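SnoaL-like domain-containing protein (Silicibacter pomeroyi, PDB 3FLJ) is of unknown function but adopts a cystatin-like alpha+beta fold of the SnoaL-like family, a curved sheet wrapped round helices, and forms a two-chain assembly in the crystal. Local coordinates at residues L42-V47 with L116-E121; P22-M27 with I109-G114; R61-A66 with L148-A153. All coordinates share one frame; numbering follows the deposited sequence. Where two conformers were deposited one is given.

Contact 1 of 3, residues L42-V47 with L116-E121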
loop_
_atom_site.group_PDB
_atom_site.type_symbol
_atom_site.label_atom_id
_atom_site.label_comp_id
_atom_site.label_asym_id
_atom_site.label_seq_id
_atom_site.Cartn_x
_atom_site.Cartn_y
_atom_site.Cartn_z
ATOM N N LEU A 42 13.755 -17.294 1.597
ATOM C CA LEU A 42 12.795 -16.633 2.498
ATOM C C LEU A 42 11.316 -16.972 2.237
ATOM O O LEU A 42 10.465 -16.619 3.062
ATOM C CB LEU A 42 12.984 -15.111 2.413
ATOM C CG LEU A 42 14.417 -14.595 2.668
ATOM C CD1 LEU A 42 14.415 -13.081 2.659
ATOM C CD2 LEU A 42 15.020 -15.121 3.969
ATOM N N LEU A 43 11.024 -17.693 1.148
ATOM C CA LEU A 43 9.649 -17.950 0.710
ATOM C C LEU A 43 9.160 -19.321 1.121
ATOM O O LEU A 43 9.906 -20.287 1.022
ATOM C CB LEU A 43 9.561 -17.842 -0.819
ATOM C CG LEU A 43 10.057 -16.563 -1.499
ATOM C CD1 LEU A 43 9.941 -16.679 -3.039
ATOM C CD2 LEU A 43 9.347 -15.322 -0.994
ATOM N N ALA A 44 7.898 -19.412 1.547
ATOM C CA ALA A 44 7.269 -20.709 1.835
ATOM C C ALA A 44 7.131 -21.469 0.497
ATOM O O ALA A 44 7.025 -20.840 -0.585
ATOM C CB ALA A 44 5.898 -20.524 2.502
ATOM N N GLU A 45 7.156 -22.805 0.568
ATOM C CA GLU A 45 7.050 -23.652 -0.639
ATOM C C GLU A 45 5.835 -23.286 -1.512
ATOM O O GLU A 45 5.961 -23.223 -2.741
ATOM C CB GLU A 45 7.048 -25.138 -0.259
ATOM C CG GLU A 45 7.187 -26.093 -1.443
ATOM C CD GLU A 45 7.536 -27.524 -1.039
ATOM O OE1 GLU A 45 8.370 -27.727 -0.121
ATOM O OE2 GLU A 45 6.997 -28.455 -1.676
ATOM N N ASP A 46 4.704 -22.981 -0.861
ATOM C CA ASP A 46 3.431 -22.588 -1.491
ATOM C C ASP A 46 3.108 -21.084 -1.298
ATOM O O ASP A 46 1.929 -20.703 -1.171
ATOM C CB ASP A 46 2.294 -23.497 -0.953
ATOM C CG ASP A 46 2.102 -23.420 0.591
ATOM O OD1 ASP A 46 2.877 -22.724 1.311
ATOM O OD2 ASP A 46 1.175 -24.105 1.083
ATOM N N VAL A 47 4.154 -20.238 -1.277
ATOM C CA VAL A 47 4.006 -18.775 -1.123
ATOM C C VAL A 47 3.058 -18.195 -2.192
ATOM O O VAL A 47 3.075 -18.653 -3.329
ATOM C CB VAL A 47 5.383 -18.015 -1.190
ATOM C CG1 VAL A 47 6.110 -18.265 -2.531
ATOM C CG2 VAL A 47 5.205 -16.495 -0.923
ATOM N N LEU A 116 8.885 -18.325 7.351
ATOM C CA LEU A 116 9.023 -18.041 5.915
ATOM C C LEU A 116 7.834 -17.203 5.444
ATOM O O LEU A 116 6.772 -17.199 6.085
ATOM C CB LEU A 116 9.126 -19.348 5.111
ATOM C CG LEU A 116 10.302 -20.272 5.464
ATOM C CD1 LEU A 116 10.241 -21.593 4.688
ATOM C CD2 LEU A 116 11.657 -19.599 5.248
ATOM N N ILE A 117 8.018 -16.512 4.315
ATOM C CA ILE A 117 6.993 -15.649 3.733
ATOM C C ILE A 117 5.908 -16.531 3.098
ATOM O O ILE A 117 6.187 -17.248 2.134
ATOM C CB ILE A 117 7.586 -14.655 2.686
ATOM C CG1 ILE A 117 8.639 -13.739 3.356
ATOM C CG2 ILE A 117 6.476 -13.820 2.043
ATOM C CD1 ILE A 117 9.381 -12.817 2.400
ATOM N N GLN A 118 4.692 -16.467 3.660
ATOM C CA GLN A 118 3.531 -17.243 3.196
ATOM C C GLN A 118 2.690 -16.424 2.208
ATOM O O GLN A 118 2.257 -16.967 1.203
ATOM C CB GLN A 118 2.670 -17.693 4.383
ATOM C CG GLN A 118 1.575 -18.727 4.046
ATOM C CD GLN A 118 2.137 -20.064 3.528
ATOM O OE1 GLN A 118 2.671 -20.871 4.297
ATOM N NE2 GLN A 118 2.006 -20.295 2.219
ATOM N N ASP A 119 2.413 -15.162 2.545
ATOM C CA ASP A 119 1.669 -14.216 1.682
ATOM C C ASP A 119 2.489 -12.947 1.531
ATOM O O ASP A 119 2.989 -12.429 2.526
ATOM C CB ASP A 119 0.318 -13.857 2.277
ATOM C CG ASP A 119 -0.599 -15.045 2.383
ATOM O OD1 ASP A 119 -1.049 -15.523 1.333
ATOM O OD2 ASP A 119 -0.883 -15.469 3.513
ATOM N N PHE A 120 2.597 -12.464 0.293
ATOM C CA PHE A 120 3.381 -11.283 -0.093
ATOM C C PHE A 120 2.458 -10.522 -1.065
ATOM O O PHE A 120 2.304 -10.924 -2.221
ATOM C CB PHE A 120 4.677 -11.783 -0.763
ATOM C CG PHE A 120 5.776 -10.741 -0.934
ATOM C CD1 PHE A 120 5.524 -9.394 -1.274
ATOM C CD2 PHE A 120 7.118 -11.156 -0.854
ATOM C CE1 PHE A 120 6.579 -8.483 -1.447
ATOM C CE2 PHE A 120 8.180 -10.240 -1.034
ATOM C CZ PHE A 120 7.899 -8.902 -1.338
ATOM N N GLU A 121 1.833 -9.449 -0.575
ATOM C CA GLU A 121 0.881 -8.637 -1.338
ATOM C C GLU A 121 1.427 -7.218 -1.466
ATOM O O GLU A 121 1.777 -6.609 -0.451
ATOM C CB GLU A 121 -0.460 -8.664 -0.619
ATOM C CG GLU A 121 -1.593 -7.944 -1.350
ATOM C CD GLU A 121 -2.950 -8.302 -0.790
ATOM O OE1 GLU A 121 -3.045 -8.674 0.394
ATOM O OE2 GLU A 121 -3.930 -8.230 -1.539
#

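Contact 2 of 3, residues P22-M27 with I109-G114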
loop_
_atom_site.group_PDB
_atom_site.type_symbol
_atom_site.label_atom_id
_atom_site.label_comp_id
_atom_site.label_asym_id
_atom_site.label_seq_id
_atom_site.Cartn_x
_atom_site.Cartn_y
_atom_site.Cartn_z
ATOM N N PRO A 22 13.763 -12.103 12.118
ATOM C CA PRO A 22 14.938 -12.320 11.241
ATOM C C PRO A 22 14.687 -12.350 9.736
ATOM O O PRO A 22 15.500 -11.835 8.972
ATOM C CB PRO A 22 15.461 -13.684 11.695
ATOM C CG PRO A 22 15.044 -13.803 13.049
ATOM C CD PRO A 22 13.731 -13.132 13.176
ATOM N N THR A 23 13.602 -13.006 9.326
ATOM C CA THR A 23 13.168 -13.042 7.916
ATOM C C THR A 23 12.888 -11.662 7.341
ATOM O O THR A 23 13.216 -11.407 6.176
ATOM C CB THR A 23 11.921 -13.933 7.724
ATOM O OG1 THR A 23 12.223 -15.240 8.217
ATOM C CG2 THR A 23 11.493 -14.024 6.236
ATOM N N ILE A 24 12.293 -10.792 8.157
ATOM C CA ILE A 24 11.989 -9.406 7.767
ATOM C C ILE A 24 13.302 -8.611 7.612
ATOM O O ILE A 24 13.438 -7.860 6.648
ATOM C CB ILE A 24 10.994 -8.725 8.759
ATOM C CG1 ILE A 24 9.669 -9.504 8.809
ATOM C CG2 ILE A 24 10.752 -7.246 8.413
ATOM C CD1 ILE A 24 8.903 -9.611 7.496
ATOM N N ALA A 25 14.255 -8.797 8.532
ATOM C CA ALA A 25 15.601 -8.182 8.426
ATOM C C ALA A 25 16.332 -8.648 7.142
ATOM O O ALA A 25 16.840 -7.807 6.386
ATOM C CB ALA A 25 16.456 -8.496 9.671
ATOM N N ARG A 26 16.331 -9.971 6.905
ATOM C CA ARG A 26 16.984 -10.562 5.720
ATOM C C ARG A 26 16.333 -10.107 4.398
ATOM O O ARG A 26 17.033 -9.837 3.418
ATOM C CB ARG A 26 17.039 -12.103 5.835
ATOM C CG ARG A 26 17.775 -12.864 4.705
ATOM C CD ARG A 26 19.185 -12.336 4.400
ATOM N NE ARG A 26 19.852 -13.147 3.379
ATOM C CZ ARG A 26 20.942 -12.798 2.680
ATOM N NH1 ARG A 26 21.569 -11.621 2.853
ATOM N NH2 ARG A 26 21.424 -13.654 1.770
HETATM N N MSE A 27 15.010 -10.020 4.386
HETATM C CA MSE A 27 14.230 -9.570 3.224
HETATM C C MSE A 27 14.608 -8.162 2.722
HETATM O O MSE A 27 14.625 -7.939 1.510
HETATM C CB MSE A 27 12.745 -9.617 3.608
HETATM C CG MSE A 27 11.759 -9.193 2.631
HETATM SE SE MSE A 27 10.085 -9.174 3.548
HETATM C CE MSE A 27 9.269 -8.440 2.061
ATOM N N ILE A 109 3.353 -8.451 4.271
ATOM C CA ILE A 109 3.920 -9.777 4.522
ATOM C C ILE A 109 3.221 -10.487 5.664
ATOM O O ILE A 109 3.012 -9.882 6.717
ATOM C CB ILE A 109 5.438 -9.681 4.839
ATOM C CG1 ILE A 109 6.214 -9.034 3.676
ATOM C CG2 ILE A 109 6.048 -11.067 5.167
ATOM C CD1 ILE A 109 6.165 -9.753 2.321
ATOM N N THR A 110 2.867 -11.755 5.428
ATOM C CA THR A 110 2.336 -12.668 6.440
ATOM C C THR A 110 3.318 -13.840 6.497
ATOM O O THR A 110 3.553 -14.499 5.470
ATOM C CB THR A 110 0.933 -13.182 6.116
ATOM O OG1 THR A 110 0.100 -12.071 5.754
ATOM C CG2 THR A 110 0.333 -13.902 7.338
ATOM N N LEU A 111 3.911 -14.065 7.673
ATOM C CA LEU A 111 4.845 -15.177 7.891
ATOM C C LEU A 111 4.076 -16.386 8.414
ATOM O O LEU A 111 3.031 -16.234 9.057
ATOM C CB LEU A 111 5.962 -14.797 8.875
ATOM C CG LEU A 111 6.814 -13.560 8.519
ATOM C CD1 LEU A 111 7.792 -13.224 9.660
ATOM C CD2 LEU A 111 7.561 -13.732 7.196
ATOM N N ASN A 112 4.586 -17.580 8.113
ATOM C CA ASN A 112 4.019 -18.857 8.628
ATOM C C ASN A 112 4.730 -19.234 9.944
ATOM O O ASN A 112 5.640 -18.499 10.359
ATOM C CB ASN A 112 4.050 -19.974 7.553
ATOM C CG ASN A 112 5.459 -20.368 7.092
ATOM O OD1 ASN A 112 6.465 -20.128 7.762
ATOM N ND2 ASN A 112 5.519 -20.989 5.926
ATOM N N GLU A 113 4.333 -20.359 10.567
ATOM C CA GLU A 113 4.932 -20.884 11.825
ATOM C C GLU A 113 6.455 -21.055 11.721
ATOM O O GLU A 113 7.181 -20.830 12.683
ATOM C CB GLU A 113 4.279 -22.238 12.206
ATOM C CG GLU A 113 4.741 -22.862 13.548
ATOM C CD GLU A 113 4.077 -24.200 13.872
ATOM O OE1 GLU A 113 2.906 -24.423 13.508
ATOM O OE2 GLU A 113 4.740 -25.032 14.516
ATOM N N GLY A 114 6.918 -21.482 10.541
ATOM C CA GLY A 114 8.347 -21.669 10.258
ATOM C C GLY A 114 9.142 -20.387 9.980
ATOM O O GLY A 114 10.345 -20.467 9.735
#

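Contact 3 of 3, residues R61-A66 with L148-A153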
loop_
_atom_site.group_PDB
_atom_site.type_symbol
_atom_site.label_atom_id
_atom_site.label_comp_id
_atom_site.label_asym_id
_atom_site.label_seq_id
_atom_site.Cartn_x
_atom_site.Cartn_y
_atom_site.Cartn_z
ATOM N N ARG A 61 7.318 -21.059 -4.633
ATOM C CA ARG A 61 8.592 -20.366 -4.398
ATOM C C ARG A 61 9.403 -20.129 -5.683
ATOM O O ARG A 61 9.974 -19.050 -5.832
ATOM C CB ARG A 61 9.457 -21.033 -3.307
ATOM C CG ARG A 61 9.867 -22.486 -3.543
ATOM C CD ARG A 61 11.077 -22.897 -2.689
ATOM N NE ARG A 61 10.810 -22.899 -1.244
ATOM C CZ ARG A 61 10.626 -23.965 -0.442
ATOM N NH1 ARG A 61 10.664 -25.234 -0.883
ATOM N NH2 ARG A 61 10.391 -23.751 0.862
ATOM N N ASP A 62 9.437 -21.106 -6.599
ATOM C CA ASP A 62 10.169 -20.946 -7.878
ATOM C C ASP A 62 9.603 -19.812 -8.762
ATOM O O ASP A 62 10.350 -18.885 -9.100
ATOM C CB ASP A 62 10.301 -22.272 -8.648
ATOM C CG ASP A 62 11.252 -23.263 -7.993
ATOM O OD1 ASP A 62 11.769 -23.020 -6.886
ATOM O OD2 ASP A 62 11.471 -24.327 -8.609
ATOM N N PRO A 63 8.307 -19.873 -9.139
ATOM C CA PRO A 63 7.757 -18.749 -9.908
ATOM C C PRO A 63 7.743 -17.378 -9.185
ATOM O O PRO A 63 8.017 -16.357 -9.831
ATOM C CB PRO A 63 6.339 -19.221 -10.273
ATOM C CG PRO A 63 6.035 -20.343 -9.403
ATOM C CD PRO A 63 7.322 -20.972 -9.014
ATOM N N VAL A 64 7.466 -17.364 -7.876
ATOM C CA VAL A 64 7.419 -16.100 -7.103
ATOM C C VAL A 64 8.795 -15.427 -7.030
ATOM O O VAL A 64 8.884 -14.210 -7.211
ATOM C CB VAL A 64 6.760 -16.285 -5.714
ATOM C CG1 VAL A 64 6.948 -15.051 -4.812
ATOM C CG2 VAL A 64 5.275 -16.622 -5.904
ATOM N N ALA A 65 9.845 -16.214 -6.775
ATOM C CA ALA A 65 11.229 -15.693 -6.724
ATOM C C ALA A 65 11.629 -15.058 -8.078
ATOM O O ALA A 65 12.256 -14.000 -8.098
ATOM C CB ALA A 65 12.225 -16.797 -6.307
ATOM N N ALA A 66 11.246 -15.714 -9.182
ATOM C CA ALA A 66 11.462 -15.210 -10.552
ATOM C C ALA A 66 10.730 -13.898 -10.811
ATOM O O ALA A 66 11.316 -12.974 -11.370
ATOM C CB ALA A 66 11.066 -16.260 -11.598
ATOM N N LEU A 148 7.055 -20.020 -19.613
ATOM C CA LEU A 148 6.187 -21.012 -20.314
ATOM C C LEU A 148 5.684 -22.034 -19.269
ATOM O O LEU A 148 4.485 -22.310 -19.202
ATOM C CB LEU A 148 6.935 -21.767 -21.431
ATOM C CG LEU A 148 6.108 -22.651 -22.400
ATOM C CD1 LEU A 148 5.289 -21.777 -23.345
ATOM C CD2 LEU A 148 6.997 -23.597 -23.197
ATOM N N LYS A 149 6.613 -22.555 -18.459
ATOM C CA LYS A 149 6.295 -23.444 -17.329
ATOM C C LYS A 149 5.559 -22.676 -16.203
ATOM O O LYS A 149 4.537 -23.147 -15.714
ATOM C CB LYS A 149 7.557 -24.100 -16.751
ATOM N N TYR A 150 6.047 -21.492 -15.832
ATOM C CA TYR A 150 5.445 -20.729 -14.714
ATOM C C TYR A 150 4.029 -20.147 -14.931
ATOM O O TYR A 150 3.395 -19.803 -13.937
ATOM C CB TYR A 150 6.400 -19.658 -14.164
ATOM C CG TYR A 150 7.786 -20.131 -13.700
ATOM C CD1 TYR A 150 7.986 -21.396 -13.089
ATOM C CD2 TYR A 150 8.895 -19.259 -13.772
ATOM C CE1 TYR A 150 9.270 -21.801 -12.633
ATOM C CE2 TYR A 150 10.182 -19.653 -13.314
ATOM C CZ TYR A 150 10.357 -20.920 -12.743
ATOM O OH TYR A 150 11.600 -21.320 -12.295
ATOM N N ARG A 151 3.530 -20.078 -16.181
ATOM C CA ARG A 151 2.128 -19.606 -16.520
ATOM C C ARG A 151 1.055 -20.273 -15.668
ATOM O O ARG A 151 0.112 -19.611 -15.226
ATOM C CB ARG A 151 1.698 -19.920 -17.984
ATOM C CG ARG A 151 2.571 -19.386 -19.063
ATOM C CD ARG A 151 2.025 -19.435 -20.453
ATOM N NE ARG A 151 0.883 -18.544 -20.682
ATOM C CZ ARG A 151 0.445 -18.136 -21.884
ATOM N NH1 ARG A 151 1.067 -18.468 -23.039
ATOM N NH2 ARG A 151 -0.626 -17.333 -21.935
ATOM N N GLU A 152 1.213 -21.595 -15.497
ATOM C CA GLU A 152 0.334 -22.446 -14.667
ATOM C C GLU A 152 0.240 -22.007 -13.197
ATOM O O GLU A 152 -0.774 -22.261 -12.557
ATOM C CB GLU A 152 0.791 -23.914 -14.735
ATOM N N ALA A 153 1.295 -21.359 -12.683
ATOM C CA ALA A 153 1.342 -20.820 -11.314
ATOM C C ALA A 153 0.521 -19.533 -11.073
ATOM O O ALA A 153 0.381 -19.128 -9.909
ATOM C CB ALA A 153 2.785 -20.587 -10.891
HETATM O O HOH W 1 11.397 -24.238 -11.331
#

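Contact 1 of 3, residues L42-V47 with L116-E121
This contact is a short parallel pairing beside the curved sheet of the SnoaL-like, cystatin-like fold. The short strand 43-44 lies beside the start of strand 117-125, with Leu43 opposite Ile117 in a parallel bridge. Two backbone bonds hold the bridge. Ile117 N gives its hydrogen to Leu42 O at 2.8 Å, almost straight and in the carbonyl plane. Ala44 N returns the bond to Ile117 O, also at 2.8 Å, but comes from above that carbonyl plane. Leu43 and Ile117 place their side chains on the same face of the sheet, where Leu43 CD2 reaches Ile117 CB at 4.1 Å. Past the bridge the first chain changes direction in a type I turn from Ala44 to Val47. There Val47 CG2 lies 3.3 Å from Ile117 O, and Val47 CA makes a CH...O contact of 3.4 Å with Gln118 O. Gln118 and Asp119 share Thr110 as partner, a classic beta bulge. The Gln118 chain bends at chi2 (63°), which carries its amide to the turn. Asn112 ND2 holds the oxygen of that amide, Gln118 OE1. Gln118 NE2 gives a nearly straight 2.7 Å bond to Asp46 OD1. The hydrogen leaves in the amide plane but meets the carboxylate from above its plane, and the two planes stand 79° apart.

Contact 2 of 3, residues P22-M27 with I109-G114
Helix 22-31 packs on strand 101-111 across the concave side of the curved sheet of this cystatin-like fold. The helix and strand segments run roughly antiparallel, at 138°, with their axes 10.7 Å apart. The polar part of Thr23 turns to a partner outside the two segments: with chi1 at -57°, OG1 is hydrogen-bonded to Gly115 O in the loop after the strand. The contact between the two segments is apolar. Phe120 of strand 117-125 and Leu92 of strand 89-98 both touch Met27 and Ile109, placing this pair in the buried layer between helix and sheet. Thr23 and Leu111 lie alongside one another, pointing opposite ways, as do Ile24 and Ile109. Thr23 offers its methyl, so that CG2 lies 4.1 Å from Leu111 CD2. Ile24 sets CD1 against Ile109 CG2 at 4.0 Å, while its CG1 is 4.3 Å from Leu111 CD1. Leu111 is thus touched by two successive helix residues, and Ile109 by Ile24 and Met27. Met27 and Ile109 meet end on. Met27, a selenomethionine, is extended along its whole side chain and points its terminal methyl at the end of Ile109. Met27 SE stands 3.9 Å from Ile109 CG1, and Met27 CE comes to 3.4 Å from Ile109 CD1, closer than carbons normally pack.

Contact 3 of 3, residues R61-A66 with L148-A153
The C-terminal helix 147-150 and the 3-10 segment 151-153 after it pack against the start of helix 61-74, on the outer side of the cystatin-like fold. In this second segment Tyr150 is the first residue to touch the other helix. With chi1 at -55° its ring swings to the backbone N side and reaches across to Pro63 at about a right angle. Pro63 CA sits over the ring centre in a CH-pi contact, 4.0 Å from the centroid and 9° off the ring normal. Pro63 CB approaches the same face near the root of the ring, 3.8 Å from Tyr150 CG. The backbone carbon of Asp62 also lies above this face, toward the rim. Further along helix 61-74, Ala66 CB comes obliquely to the ring, at 3.9 Å from Tyr150 CE2. The phenol end has a polar link. One water, in the ring plane at the edge, lies 3.1 Å from Tyr150 OH and donates to Asp62 OD2 at 2.7 Å. The other carboxylate oxygen, Asp62 OD1, is hydrogen-bonded to His40 NE2, so the two oxygens have different partners. The 3-10 segment continues with Ala153 N bonded to Tyr150 O, which sets Ala153 against the pyrrolidine ring of Pro63. There Pro63 CG meets Ala153 CB at 3.6 Å.

Contacts 1 and 2 share the sheet. Strands 101-111 and 117-125 are neighbours in it, and Thr110 of contact 2 is backbone-bonded to contact 1. Met27 touches Ile117 and Phe120 as well as Ile109, so this one residue of helix 22-31 bridges both strands. Contact 2 is buried and apolar. Contact 1 is partly buried and joins backbone bonding to a polar side-chain bond at the turn, where Asp46 is exposed. Contact 3 is also partly buried, where an aromatic ring, a proline and a water meet. It adjoins contact 1 through Arg61, which lies near Leu43 and Glu45, whereas contacts 2 and 3 lie about 21 Å apart between centres.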